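Local coordinates for DUF4621 domain-containing protein (Parabacteroides distasonis, PDB 4H3W) that is of unknown function but is probably secreted and is built from two beta-barrel domains joined end to end, at residues D217-D222 with Y226-G231; D30-V35 with N241-D246; T127-T132 with I140-L145. One frame throughout, in Å; residues are numbered along the deposited sequence.

Interaction 1 of 3, residues D217-D222 with Y226-G231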
loop_
_atom_site.group_PDB
_atom_site.type_symbol
_atom_site.label_atom_id
_atom_site.label_comp_id
_atom_site.label_asym_id
_atom_site.label_seq_id
_atom_site.Cartn_x
_atom_site.Cartn_y
_atom_site.Cartn_z
ATOM N N ASP A 217 -3.714 0.693 -28.077
ATOM C CA ASP A 217 -3.373 0.898 -29.486
ATOM C C ASP A 217 -1.871 1.167 -29.699
ATOM O O ASP A 217 -1.476 2.052 -30.424
ATOM C CB ASP A 217 -4.250 2.022 -30.058
ATOM C CG ASP A 217 -5.717 1.645 -30.061
ATOM O OD1 ASP A 217 -6.027 0.498 -30.445
ATOM O OD2 ASP A 217 -6.547 2.482 -29.676
ATOM N N ALA A 218 -1.055 0.335 -29.081
ATOM C CA ALA A 218 0.389 0.381 -29.280
ATOM C C ALA A 218 0.756 -0.005 -30.700
ATOM O O ALA A 218 1.712 0.510 -31.262
ATOM C CB ALA A 218 1.078 -0.550 -28.280
ATOM N N PHE A 219 -0.012 -0.917 -31.281
ATOM C CA PHE A 219 0.216 -1.399 -32.628
ATOM C C PHE A 219 -1.038 -1.190 -33.447
ATOM O O PHE A 219 -2.136 -1.525 -32.994
ATOM C CB PHE A 219 0.526 -2.866 -32.606
ATOM C CG PHE A 219 1.609 -3.224 -31.635
ATOM C CD1 PHE A 219 2.931 -3.121 -32.001
ATOM C CD2 PHE A 219 1.291 -3.647 -30.348
ATOM C CE1 PHE A 219 3.936 -3.492 -31.114
ATOM C CE2 PHE A 219 2.296 -3.990 -29.436
ATOM C CZ PHE A 219 3.622 -3.906 -29.828
ATOM N N ASP A 220 -0.880 -0.657 -34.654
ATOM C CA ASP A 220 -1.999 -0.358 -35.533
ATOM C C ASP A 220 -2.284 -1.541 -36.455
ATOM O O ASP A 220 -1.366 -2.082 -37.066
ATOM C CB ASP A 220 -1.660 0.869 -36.363
ATOM C CG ASP A 220 -2.867 1.472 -37.046
ATOM O OD1 ASP A 220 -3.603 0.776 -37.787
ATOM O OD2 ASP A 220 -3.037 2.688 -36.880
ATOM N N GLU A 221 -3.544 -1.945 -36.568
ATOM C CA GLU A 221 -3.888 -3.057 -37.430
ATOM C C GLU A 221 -3.408 -2.826 -38.874
ATOM O O GLU A 221 -3.193 -3.771 -39.614
ATOM C CB GLU A 221 -5.413 -3.322 -37.392
ATOM C CG GLU A 221 -6.251 -2.162 -37.914
ATOM C CD GLU A 221 -7.756 -2.441 -37.895
ATOM O OE1 GLU A 221 -8.174 -3.552 -37.502
ATOM O OE2 GLU A 221 -8.524 -1.537 -38.269
ATOM N N ASP A 222 -3.266 -1.576 -39.293
ATOM C CA ASP A 222 -2.918 -1.295 -40.700
ATOM C C ASP A 222 -1.447 -1.478 -41.016
ATOM O O ASP A 222 -1.058 -1.349 -42.184
ATOM C CB ASP A 222 -3.326 0.138 -41.098
ATOM C CG ASP A 222 -4.825 0.328 -41.136
ATOM O OD1 ASP A 222 -5.548 -0.662 -41.401
ATOM O OD2 ASP A 222 -5.264 1.476 -40.906
ATOM N N TYR A 226 2.702 -5.979 -42.300
ATOM C CA TYR A 226 3.992 -5.649 -42.920
ATOM C C TYR A 226 5.138 -5.693 -41.905
ATOM O O TYR A 226 6.155 -6.313 -42.160
ATOM C CB TYR A 226 3.949 -4.289 -43.619
ATOM C CG TYR A 226 5.300 -3.922 -44.163
ATOM C CD1 TYR A 226 5.732 -4.415 -45.395
ATOM C CD2 TYR A 226 6.172 -3.140 -43.427
ATOM C CE1 TYR A 226 6.996 -4.111 -45.877
ATOM C CE2 TYR A 226 7.428 -2.828 -43.912
ATOM C CZ TYR A 226 7.834 -3.318 -45.122
ATOM O OH TYR A 226 9.082 -3.009 -45.585
ATOM N N ILE A 227 4.967 -5.062 -40.749
ATOM C CA ILE A 227 6.073 -4.929 -39.800
ATOM C C ILE A 227 6.437 -6.269 -39.177
ATOM O O ILE A 227 7.605 -6.508 -38.915
ATOM C CB ILE A 227 5.760 -3.885 -38.700
ATOM C CG1 ILE A 227 5.967 -2.491 -39.248
ATOM C CG2 ILE A 227 6.649 -4.033 -37.490
ATOM C CD1 ILE A 227 7.423 -2.109 -39.509
ATOM N N PHE A 228 5.458 -7.130 -38.933
ATOM C CA PHE A 228 5.747 -8.425 -38.260
ATOM C C PHE A 228 5.772 -9.622 -39.213
ATOM O O PHE A 228 5.629 -10.749 -38.776
ATOM C CB PHE A 228 4.754 -8.618 -37.115
ATOM C CG PHE A 228 4.899 -7.571 -36.017
ATOM C CD1 PHE A 228 6.081 -7.464 -35.305
ATOM C CD2 PHE A 228 3.858 -6.695 -35.717
ATOM C CE1 PHE A 228 6.227 -6.505 -34.322
ATOM C CE2 PHE A 228 3.999 -5.738 -34.746
ATOM C CZ PHE A 228 5.188 -5.650 -34.034
ATOM N N SER A 229 6.004 -9.367 -40.505
ATOM C CA SER A 229 6.050 -10.446 -41.509
ATOM C C SER A 229 7.142 -11.446 -41.194
ATOM O O SER A 229 6.908 -12.652 -41.255
ATOM C CB SER A 229 6.298 -9.908 -42.909
ATOM O OG SER A 229 7.589 -9.354 -42.984
ATOM N N ASP A 230 8.333 -10.928 -40.878
ATOM C CA ASP A 230 9.475 -11.753 -40.492
ATOM C C ASP A 230 10.586 -10.879 -39.877
ATOM O O ASP A 230 10.350 -9.731 -39.551
ATOM C CB ASP A 230 9.994 -12.582 -41.694
ATOM C CG ASP A 230 10.660 -11.731 -42.750
ATOM O OD1 ASP A 230 10.272 -10.554 -42.910
ATOM O OD2 ASP A 230 11.575 -12.247 -43.424
ATOM N N GLY A 231 11.788 -11.430 -39.751
ATOM C CA GLY A 231 12.853 -10.792 -39.019
ATOM C C GLY A 231 12.636 -10.914 -37.518
ATOM O O GLY A 231 11.950 -11.820 -37.039
HETATM O O HOH W 1 0.523 -3.943 -42.791
#
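The two buried phenylalanines Phe219 and Phe228 meet where the loop after strand 208-215 folds back on the residues that leave helix 224-227. Tyr226, still helical, makes a link of another kind: its backbone N gives a hydrogen bond to a water, 3.0 Å from the water oxygen, and that water in turn donates to Asp222 O. The bridge ties the helix to a turn that Asp220 shapes, since Asp220 OD1 accepts from Asp222 N in an Asx turn, a role that a short carboxylate side chain suits well. Ile227 stays on its own side of the contact and lays CG2 over the centre of the Phe228 ring, 3.9 Å above the plane, so that its branched chain backs the aromatic. Phe228 is the first residue to abandon helical geometry. Its CG stands beside the backbone N (chi1 -64°), and its ring presents the edge to Phe219, with CZ 3.8 Å from Phe219 CE1. The planes are inclined at 66° and the centroids lie 5.8 Å apart, an oblique aromatic pair. Both rings also touch Met289. Beyond, Asp230 OD2 accepts a hydrogen bond from the backbone N of Ile328 near the C terminus. The whole is an Asx turn followed by a one-turn helix, in the connection between strands 208-215 and 233-240 at the outer end of a beta-barrel domain.

Interaction 2 of 3, residues D30-V35 with N241-D246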
loop_
_atom_site.group_PDB
_atom_site.type_symbol
_atom_site.label_atom_id
_atom_site.label_comp_id
_atom_site.label_asym_id
_atom_site.label_seq_id
_atom_site.Cartn_x
_atom_site.Cartn_y
_atom_site.Cartn_z
ATOM N N ASP A 30 -1.909 8.041 -8.347
ATOM C CA ASP A 30 -3.289 7.570 -8.191
ATOM C C ASP A 30 -3.820 6.690 -9.382
ATOM O O ASP A 30 -4.844 6.061 -9.262
ATOM C CB ASP A 30 -4.187 8.774 -7.776
ATOM C CG ASP A 30 -4.461 9.751 -8.888
ATOM O OD1 ASP A 30 -3.857 9.670 -9.973
ATOM O OD2 ASP A 30 -5.317 10.624 -8.665
ATOM N N ASP A 31 -3.038 6.494 -10.444
ATOM C CA ASP A 31 -3.279 5.413 -11.395
ATOM C C ASP A 31 -2.707 4.074 -10.883
ATOM O O ASP A 31 -3.288 3.005 -11.092
ATOM C CB ASP A 31 -2.613 5.670 -12.748
ATOM C CG ASP A 31 -3.089 6.938 -13.437
ATOM O OD1 ASP A 31 -4.276 7.275 -13.304
ATOM O OD2 ASP A 31 -2.250 7.579 -14.127
ATOM N N VAL A 32 -1.515 4.123 -10.279
ATOM C CA VAL A 32 -0.820 2.911 -9.841
ATOM C C VAL A 32 -1.408 2.345 -8.538
ATOM O O VAL A 32 -1.415 1.136 -8.321
ATOM C CB VAL A 32 0.694 3.193 -9.679
ATOM C CG1 VAL A 32 1.432 2.019 -9.014
ATOM C CG2 VAL A 32 1.300 3.511 -11.038
ATOM N N VAL A 33 -1.839 3.257 -7.680
ATOM C CA VAL A 33 -2.408 2.979 -6.417
ATOM C C VAL A 33 -3.787 3.596 -6.416
ATOM O O VAL A 33 -3.907 4.778 -6.649
ATOM C CB VAL A 33 -1.585 3.629 -5.299
ATOM C CG1 VAL A 33 -2.133 3.246 -3.923
ATOM C CG2 VAL A 33 -0.104 3.218 -5.404
ATOM N N ASN A 34 -4.822 2.797 -6.170
ATOM C CA ASN A 34 -6.228 3.230 -6.387
ATOM C C ASN A 34 -6.790 3.986 -5.228
ATOM O O ASN A 34 -7.750 3.547 -4.604
ATOM C CB ASN A 34 -7.111 2.023 -6.640
ATOM C CG ASN A 34 -6.753 1.299 -7.906
ATOM O OD1 ASN A 34 -6.334 1.910 -8.886
ATOM N ND2 ASN A 34 -6.976 -0.016 -7.913
ATOM N N VAL A 35 -6.146 5.094 -4.894
ATOM C CA VAL A 35 -6.496 5.872 -3.723
ATOM C C VAL A 35 -7.912 6.409 -3.827
ATOM O O VAL A 35 -8.556 6.662 -2.807
ATOM C CB VAL A 35 -5.511 7.050 -3.499
ATOM C CG1 VAL A 35 -4.152 6.530 -3.051
ATOM C CG2 VAL A 35 -5.375 7.906 -4.750
ATOM N N ASN A 241 10.901 6.929 -12.910
ATOM C CA ASN A 241 10.000 6.616 -11.800
ATOM C C ASN A 241 10.226 7.572 -10.648
ATOM O O ASN A 241 11.330 7.644 -10.114
ATOM C CB ASN A 241 10.213 5.189 -11.351
ATOM C CG ASN A 241 9.296 4.788 -10.229
ATOM O OD1 ASN A 241 8.247 5.415 -10.005
ATOM N ND2 ASN A 241 9.656 3.720 -9.524
ATOM N N GLU A 242 9.181 8.295 -10.260
ATOM C CA GLU A 242 9.233 9.204 -9.115
ATOM C C GLU A 242 8.556 8.612 -7.854
ATOM O O GLU A 242 8.612 9.180 -6.778
ATOM C CB GLU A 242 8.544 10.511 -9.452
ATOM C CG GLU A 242 9.234 11.397 -10.485
ATOM C CD GLU A 242 8.345 12.591 -10.925
ATOM O OE1 GLU A 242 7.185 12.714 -10.507
ATOM O OE2 GLU A 242 8.793 13.415 -11.703
HETATM N N MSE A 243 7.944 7.448 -8.000
HETATM C CA MSE A 243 7.217 6.819 -6.917
HETATM C C MSE A 243 8.168 6.010 -6.054
HETATM O O MSE A 243 9.202 5.548 -6.525
HETATM C CB MSE A 243 6.145 5.888 -7.486
HETATM C CG MSE A 243 4.995 6.695 -8.084
HETATM SE SE MSE A 243 3.603 5.466 -8.778
HETATM C CE MSE A 243 3.229 6.615 -10.331
ATOM N N PRO A 244 7.800 5.779 -4.790
ATOM C CA PRO A 244 8.676 5.087 -3.825
ATOM C C PRO A 244 8.550 3.558 -3.862
ATOM O O PRO A 244 8.330 2.938 -2.822
ATOM C CB PRO A 244 8.156 5.639 -2.497
ATOM C CG PRO A 244 6.669 5.742 -2.734
ATOM C CD PRO A 244 6.550 6.230 -4.151
ATOM N N PHE A 245 8.607 2.971 -5.064
ATOM C CA PHE A 245 8.598 1.561 -5.280
ATOM C C PHE A 245 9.674 1.234 -6.271
ATOM O O PHE A 245 9.865 1.970 -7.230
ATOM C CB PHE A 245 7.299 1.049 -5.949
ATOM C CG PHE A 245 6.037 1.584 -5.386
ATOM C CD1 PHE A 245 5.576 1.152 -4.167
ATOM C CD2 PHE A 245 5.271 2.476 -6.125
ATOM C CE1 PHE A 245 4.345 1.633 -3.659
ATOM C CE2 PHE A 245 4.075 2.971 -5.631
ATOM C CZ PHE A 245 3.611 2.556 -4.401
ATOM N N ASP A 246 10.349 0.109 -6.085
ATOM C CA ASP A 246 11.095 -0.511 -7.170
ATOM C C ASP A 246 10.107 -1.302 -8.046
ATOM O O ASP A 246 9.051 -1.691 -7.576
ATOM C CB ASP A 246 12.169 -1.437 -6.638
ATOM C CG ASP A 246 13.318 -0.701 -5.999
ATOM O OD1 ASP A 246 13.633 0.464 -6.359
ATOM O OD2 ASP A 246 13.907 -1.312 -5.102
#
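Val32 and Val33, at the end of helix 29-32, pack against Met243 and Phe245 in the loop that joins strand 233-240 to strand 246-254 of the antiparallel barrel. That loop combines an Asx turn at Asn241 with an inverse gamma turn centred on Pro244, and so carries Met243 and Phe245, two residues apart, toward the same partner. Val32 and Met243, deposited as selenomethionine, meet at a slant: the selenium lies 3.8 Å from Val32 CB, and the terminal methyl CE swings round to 3.7 Å from Val32 CG2. The bend that brings it there is in the last torsion, chi3 -142°, after a straight chi2. A long, unbranched, flexible side chain such as methionine's suits this place, because it can fold its end round a rigid branched neighbour. Val33, the first residue beyond the helix, has CG1 opposite the backbone N (chi1 -176°), which leaves CG2 as the branch that approaches Phe245, 3.9 Å from CZ. The methyl comes to the ring obliquely, neither over its face nor at its edge, and Val32 CG1 lies more distantly by CE2. Phe245 also meets the ring of Phe207, and Leu301 of strand 294-302 touches both Val32 and Phe245, so these side chains meet by apolar contacts. Asn241 OD1, which shapes the turn, also accepts from Thr316 OG1. Within the Asx turn itself, Met243 N reaches Asn241 OD1 over 2.9 Å at an N-H...O angle of 152°, coming from above the plane of the amide carbonyl.

Interaction 3 of 3, residues T127-T132 with I140-L145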
loop_
_atom_site.group_PDB
_atom_site.type_symbol
_atom_site.label_atom_id
_atom_site.label_comp_id
_atom_site.label_asym_id
_atom_site.label_seq_id
_atom_site.Cartn_x
_atom_site.Cartn_y
_atom_site.Cartn_z
ATOM N N THR A 127 -1.392 -7.440 18.533
ATOM C CA THR A 127 -0.302 -7.020 19.367
ATOM C C THR A 127 -0.933 -6.233 20.492
ATOM O O THR A 127 -2.128 -5.944 20.475
ATOM C CB THR A 127 0.748 -6.177 18.585
ATOM O OG1 THR A 127 1.929 -5.949 19.383
ATOM C CG2 THR A 127 0.166 -4.811 18.167
ATOM N N SER A 128 -0.104 -5.875 21.456
ATOM C CA SER A 128 -0.546 -5.189 22.638
ATOM C C SER A 128 0.552 -4.267 23.108
ATOM O O SER A 128 1.728 -4.586 22.960
ATOM C CB SER A 128 -0.862 -6.213 23.716
ATOM O OG SER A 128 -1.713 -5.672 24.712
ATOM N N SER A 129 0.168 -3.111 23.639
ATOM C CA SER A 129 1.112 -2.177 24.283
ATOM C C SER A 129 0.598 -1.747 25.662
ATOM O O SER A 129 -0.600 -1.576 25.845
ATOM C CB SER A 129 1.340 -0.939 23.406
ATOM O OG SER A 129 1.990 -1.258 22.186
ATOM N N ASP A 130 1.520 -1.537 26.608
ATOM C CA ASP A 130 1.202 -1.104 27.977
ATOM C C ASP A 130 1.569 0.358 28.207
ATOM O O ASP A 130 2.552 0.858 27.649
ATOM C CB ASP A 130 1.968 -1.915 29.020
ATOM C CG ASP A 130 1.580 -3.402 29.054
ATOM O OD1 ASP A 130 0.505 -3.768 28.532
ATOM O OD2 ASP A 130 2.356 -4.194 29.649
ATOM N N PHE A 131 0.786 1.031 29.038
ATOM C CA PHE A 131 1.016 2.440 29.340
ATOM C C PHE A 131 0.156 2.829 30.510
ATOM O O PHE A 131 -0.764 2.111 30.874
ATOM C CB PHE A 131 0.687 3.340 28.138
ATOM C CG PHE A 131 -0.643 3.038 27.521
ATOM C CD1 PHE A 131 -1.805 3.601 28.021
ATOM C CD2 PHE A 131 -0.727 2.153 26.453
ATOM C CE1 PHE A 131 -3.037 3.297 27.463
ATOM C CE2 PHE A 131 -1.948 1.847 25.883
ATOM C CZ PHE A 131 -3.106 2.429 26.391
ATOM N N THR A 132 0.433 4.000 31.073
ATOM C CA THR A 132 -0.378 4.557 32.139
ATOM C C THR A 132 -1.108 5.792 31.632
ATOM O O THR A 132 -0.518 6.650 30.983
ATOM C CB THR A 132 0.493 4.897 33.353
ATOM O OG1 THR A 132 1.060 3.680 33.852
ATOM C CG2 THR A 132 -0.315 5.559 34.449
ATOM N N ILE A 140 -1.612 8.891 24.341
ATOM C CA ILE A 140 -0.666 7.861 24.020
ATOM C C ILE A 140 -0.445 7.793 22.525
ATOM O O ILE A 140 -1.393 7.959 21.758
ATOM C CB ILE A 140 -1.188 6.499 24.548
ATOM C CG1 ILE A 140 -1.554 6.611 26.027
ATOM C CG2 ILE A 140 -0.167 5.412 24.350
ATOM C CD1 ILE A 140 -0.411 6.959 26.966
ATOM N N TRP A 141 0.804 7.529 22.112
ATOM C CA TRP A 141 1.138 7.288 20.702
ATOM C C TRP A 141 1.828 5.918 20.603
ATOM O O TRP A 141 2.884 5.723 21.194
ATOM C CB TRP A 141 2.027 8.407 20.142
ATOM C CG TRP A 141 2.482 8.286 18.702
ATOM C CD1 TRP A 141 3.159 7.227 18.110
ATOM C CD2 TRP A 141 2.342 9.276 17.685
ATOM N NE1 TRP A 141 3.427 7.513 16.795
ATOM C CE2 TRP A 141 2.952 8.764 16.506
ATOM C CE3 TRP A 141 1.748 10.547 17.645
ATOM C CZ2 TRP A 141 2.990 9.491 15.302
ATOM C CZ3 TRP A 141 1.788 11.271 16.443
ATOM C CH2 TRP A 141 2.404 10.734 15.286
ATOM N N ILE A 142 1.198 4.973 19.914
ATOM C CA ILE A 142 1.746 3.623 19.751
ATOM C C ILE A 142 2.185 3.385 18.299
ATOM O O ILE A 142 1.379 3.449 17.371
ATOM C CB ILE A 142 0.711 2.565 20.135
ATOM C CG1 ILE A 142 0.364 2.677 21.608
ATOM C CG2 ILE A 142 1.227 1.154 19.810
ATOM C CD1 ILE A 142 -1.002 2.120 21.991
ATOM N N GLY A 143 3.459 3.107 18.110
ATOM C CA GLY A 143 3.990 2.808 16.787
ATOM C C GLY A 143 5.469 2.507 16.847
ATOM O O GLY A 143 6.073 2.533 17.909
ATOM N N PRO A 144 6.080 2.305 15.690
ATOM C CA PRO A 144 7.493 1.917 15.630
ATOM C C PRO A 144 8.452 3.126 15.738
ATOM O O PRO A 144 9.585 2.944 16.152
ATOM C CB PRO A 144 7.611 1.226 14.261
ATOM C CG PRO A 144 6.551 1.849 13.455
ATOM C CD PRO A 144 5.423 2.169 14.389
ATOM N N LEU A 145 7.981 4.353 15.491
ATOM C CA LEU A 145 8.888 5.513 15.466
ATOM C C LEU A 145 8.431 6.611 16.416
ATOM O O LEU A 145 7.273 6.995 16.405
ATOM C CB LEU A 145 9.012 6.051 14.039
ATOM C CG LEU A 145 9.614 5.012 13.027
ATOM C CD1 LEU A 145 9.618 5.606 11.632
ATOM C CD2 LEU A 145 10.998 4.590 13.419
#
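Phe131 and Ile140 face each other in a beta-arch, in which strand 126-134 and the short strand 141-142 belong to different antiparallel sheets and meet through their side chains. Both are outermost strands of their sheets, and the nearest CA atoms, Ser129 and Ile142, stay 7.4 Å apart, too far for backbone pairing. The aromatic contact is a CH-pi interaction. Ile140 CG1 sits over one face of the Phe131 ring, offset toward the rim, 4.0 Å from the centroid and 26° off the ring normal. Its closest ring atom is Phe131 CD1, at 3.6 Å, while Ile140 CG2 lies by CD2, so that the branched chain spreads across the face. The ring is brought there by a chi1 of 48°, with CG lodged between the backbone N and the carbonyl carbon. Further apolar contacts extend the patch. Ile142, with its chain extended at chi2, sends CD1 to 4.0 Å from Phe131 CE2, approaching the ring obliquely; Cys112 and Leu114 of strand 109-117 also pack on Phe131. Alternation along the strand suits the residue types: Ser129 and Phe131 turn inward, Ser128 and Asp130 outward, where Asp130 OD1 bonds to Ser113 OG. A polar group also stands among the apolar ones. Ser129 is small enough to fit beside Ile142, and its buried hydroxyl is satisfied by Asn157 ND2, which also bonds to Thr127 OG1. On the side facing the other sheet, Ser129 OG lies 3.5 Å from the methyl CG2 of Ile142.

How the interactions relate
After strand 25-26 the chain passes through 30-35 and goes on to build the other domain. There interaction 3 closes a short loop, with seven residues between 127-132 and 140-145, and joins the edges of two sheets. The chain returns to the first barrel, where interaction 1 closes a still shorter loop at the outer end. Finally 241-246 meets 30-35 and closes interaction 2 over 205 residues, joining the end of helix 29-32 to the loop between strands 233-240 and 246-254. Interactions 3 and 1 nest in series within interaction 2 and cross neither each other nor it. Interaction 2 lies near the chain's centre, the other two on opposite sides, their centres about 60 Å apart.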